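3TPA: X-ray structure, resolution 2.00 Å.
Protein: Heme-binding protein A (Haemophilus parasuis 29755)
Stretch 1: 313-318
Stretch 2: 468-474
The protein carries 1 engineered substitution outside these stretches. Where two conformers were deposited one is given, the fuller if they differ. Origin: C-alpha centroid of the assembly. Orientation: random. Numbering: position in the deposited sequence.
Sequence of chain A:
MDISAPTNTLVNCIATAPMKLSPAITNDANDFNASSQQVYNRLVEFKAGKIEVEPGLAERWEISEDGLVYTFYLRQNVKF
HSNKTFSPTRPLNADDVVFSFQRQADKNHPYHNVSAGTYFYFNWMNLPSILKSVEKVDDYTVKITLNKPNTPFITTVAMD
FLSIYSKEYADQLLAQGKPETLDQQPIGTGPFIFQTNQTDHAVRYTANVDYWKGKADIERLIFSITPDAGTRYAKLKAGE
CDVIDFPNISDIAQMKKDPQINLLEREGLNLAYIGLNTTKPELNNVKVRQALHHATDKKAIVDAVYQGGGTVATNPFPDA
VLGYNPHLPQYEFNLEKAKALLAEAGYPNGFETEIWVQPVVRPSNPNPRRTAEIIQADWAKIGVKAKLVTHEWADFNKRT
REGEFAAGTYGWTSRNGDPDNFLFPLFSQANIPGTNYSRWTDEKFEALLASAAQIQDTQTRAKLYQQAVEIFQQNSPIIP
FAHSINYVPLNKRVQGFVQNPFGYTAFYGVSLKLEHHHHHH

Stretch 1, residues 313-318: ATNPFP
Stretch 2, residues 468-474: AVEIFQQ

This is a small, mainly apolar contact in which an irregular loop packs against one side of a helix, with two waters bridging the polar end. The stretches belong to one chain, and touching residues are at least 152 positions apart in sequence. Together they bury 196 Å² on each other, both sides summed.

Stretch 2, residues 468-474, is helical throughout, and the helix runs on beyond both ends. Phi lies between -51° and -68° and psi between -33° and -49°. Backbone hydrogen bonds run from Phe 472 N to Ala 468 O (3.0 Å), from Gln 473 N to Val 469 O (2.8 Å) and from Gln 474 N to Glu 470 O (3.1 Å).

Stretch 1, residues 313-318, has no regular secondary structure. Its phi/psi values are -86/134, -107/-34, -108/166, -74/-2, -145/153 and -70/170, in order. The backbones come closest at Asn 315 and Val 469, with 7.8 Å from CA to CA.

Val 469 is the centre of the contact. It has the largest covered area, points toward the loop and has chi1 in t (167°). Both methyls lie against Pro 316, with Val 469 CG1 3.8 Å from Pro 316 CD and Val 469 CG2 4.1 Å from Pro 316 CG. Val 469 CG2 also lies 4.0 Å from Phe 317 CZ. A branched aliphatic side chain suits this place because it can touch two apolar neighbours at once.

Pro 316 points toward the helix. Its ring is C-gamma endo, and it offers a compact apolar surface. It also meets Phe 472, with Pro 316 CD 4.2 Å from Phe 472 CE2. Phe 472 lies three residues beyond Val 469, so it emerges on nearly the same side of the helix. It points toward the loop, with chi1 t (150°) and chi2 77°.

Phe 317 starts sideways, but its ring end comes nearer the helix. Chi1 is p (37°) and chi2 is 67°. Val 469, Pro 316, Phe 317 and Phe 472 are all buried, as suits their apolar side chains.

Asn 315 points away at CB, with chi1 m (-76°) and chi2 -122°. The end of its side chain comes nearer, and Asn 315 OD1 is 4.4 Å from Val 469 CG1. Asn 315 ND2 donates to Thr 314 OG1 at 3.1 Å, and both ends of the amide are also hydrogen-bonded elsewhere in the structure, so the buried polar group is satisfied. Thr 314 points sideways, with chi1 p (58°), and meets the helix through its backbone O.

No direct hydrogen bond joins the stretches. Gln 473 points toward the loop with chi1 t (-170°), chi2 p (71°) and chi3 -18°, yet Gln 473 NE2 stays 4.2 Å from Thr 314 O. Water 1 lies 2.6 Å from Thr 314 O and 2.9 Å from Gln 473 OE1. Water 2 lies 3.2 Å from Thr 314 O and accepts from Gln 473 NE2 at 3.2 Å. The long polar side chain thus reaches the loop carbonyl through solvent.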

# COMPACT_ATOMS: atom_id res chain seq x y z
N ALA A 313 -6.85 15.37 5.96
CA ALA A 313 -7.50 14.84 4.75
C ALA A 313 -8.73 15.66 4.36
O ALA A 313 -9.55 16.01 5.21
CB ALA A 313 -7.91 13.39 4.95
N THR A 314 -8.85 15.98 3.07
CA THR A 314 -10.07 16.62 2.56
C THR A 314 -10.88 15.63 1.74
O THR A 314 -12.11 15.68 1.74
CB THR A 314 -9.74 17.83 1.69
OG1 THR A 314 -8.91 17.43 0.60
CG2 THR A 314 -8.99 18.88 2.52
N ASN A 315 -10.17 14.74 1.05
CA ASN A 315 -10.75 13.64 0.27
C ASN A 315 -10.49 12.32 0.99
O ASN A 315 -9.63 12.25 1.89
CB ASN A 315 -10.04 13.54 -1.09
CG ASN A 315 -10.48 14.62 -2.07
OD1 ASN A 315 -10.97 14.33 -3.16
ND2 ASN A 315 -10.28 15.88 -1.69
N PRO A 316 -11.19 11.25 0.57
CA PRO A 316 -10.89 9.94 1.17
C PRO A 316 -9.57 9.31 0.70
O PRO A 316 -9.24 8.22 1.15
CB PRO A 316 -12.07 9.08 0.71
CG PRO A 316 -12.54 9.74 -0.54
CD PRO A 316 -12.35 11.20 -0.34
N PHE A 317 -8.86 9.98 -0.21
CA PHE A 317 -7.52 9.58 -0.62
C PHE A 317 -6.69 10.83 -0.91
O PHE A 317 -7.25 11.86 -1.24
CB PHE A 317 -7.55 8.64 -1.83
CG PHE A 317 -8.62 8.95 -2.84
CD1 PHE A 317 -8.57 10.11 -3.59
CD2 PHE A 317 -9.67 8.07 -3.06
CE1 PHE A 317 -9.56 10.38 -4.55
CE2 PHE A 317 -10.65 8.34 -4.01
CZ PHE A 317 -10.59 9.50 -4.74
N PRO A 318 -5.36 10.74 -0.76
CA PRO A 318 -4.50 11.91 -0.98
C PRO A 318 -4.43 12.32 -2.46
O PRO A 318 -4.88 11.58 -3.34
CB PRO A 318 -3.12 11.45 -0.49
CG PRO A 318 -3.15 9.98 -0.70
CD PRO A 318 -4.57 9.55 -0.40
N ALA A 468 -18.55 10.20 -7.74
CA ALA A 468 -18.80 9.28 -6.62
C ALA A 468 -18.41 9.88 -5.27
O ALA A 468 -19.14 9.75 -4.29
CB ALA A 468 -18.05 7.97 -6.83
N VAL A 469 -17.25 10.52 -5.22
CA VAL A 469 -16.78 11.12 -3.97
C VAL A 469 -17.69 12.27 -3.51
O VAL A 469 -17.94 12.42 -2.33
CB VAL A 469 -15.30 11.56 -4.07
CG1 VAL A 469 -14.93 12.45 -2.90
CG2 VAL A 469 -14.41 10.32 -4.09
N GLU A 470 -18.24 13.05 -4.43
CA GLU A 470 -19.16 14.12 -4.05
C GLU A 470 -20.42 13.55 -3.38
O GLU A 470 -20.95 14.13 -2.43
CB GLU A 470 -19.54 14.98 -5.27
CG GLU A 470 -18.40 15.86 -5.78
CD GLU A 470 -18.51 17.31 -5.31
OE1 GLU A 470 -19.34 17.61 -4.43
OE2 GLU A 470 -17.75 18.16 -5.82
N ILE A 471 -20.89 12.41 -3.86
CA ILE A 471 -22.06 11.76 -3.25
C ILE A 471 -21.71 11.24 -1.85
O ILE A 471 -22.44 11.48 -0.87
CB ILE A 471 -22.59 10.60 -4.12
CG1 ILE A 471 -23.24 11.14 -5.41
CG2 ILE A 471 -23.59 9.75 -3.32
CD1 ILE A 471 -23.55 10.05 -6.44
N PHE A 472 -20.60 10.53 -1.76
CA PHE A 472 -20.08 10.11 -0.45
C PHE A 472 -19.97 11.30 0.53
O PHE A 472 -20.42 11.22 1.67
CB PHE A 472 -18.71 9.43 -0.59
CG PHE A 472 -17.83 9.63 0.62
CD1 PHE A 472 -18.04 8.89 1.78
CD2 PHE A 472 -16.82 10.59 0.60
CE1 PHE A 472 -17.21 9.08 2.90
CE2 PHE A 472 -16.01 10.80 1.72
CZ PHE A 472 -16.21 10.04 2.87
N GLN A 473 -19.37 12.39 0.09
CA GLN A 473 -19.17 13.55 0.98
C GLN A 473 -20.48 14.15 1.48
O GLN A 473 -20.61 14.46 2.65
CB GLN A 473 -18.29 14.62 0.31
CG GLN A 473 -17.83 15.76 1.26
CD GLN A 473 -16.78 15.32 2.29
OE1 GLN A 473 -16.60 14.14 2.56
NE2 GLN A 473 -16.07 16.29 2.86
N GLN A 474 -21.46 14.28 0.58
CA GLN A 474 -22.79 14.79 0.91
C GLN A 474 -23.44 14.00 2.04
O GLN A 474 -24.21 14.53 2.83
CB GLN A 474 -23.69 14.74 -0.35
CG GLN A 474 -23.36 15.82 -1.38
CD GLN A 474 -24.03 15.61 -2.73
OE1 GLN A 474 -24.41 14.49 -3.10
NE2 GLN A 474 -24.15 16.69 -3.50
O HOH W 1 -13.70 13.73 2.27
O HOH W 2 -13.51 15.41 4.55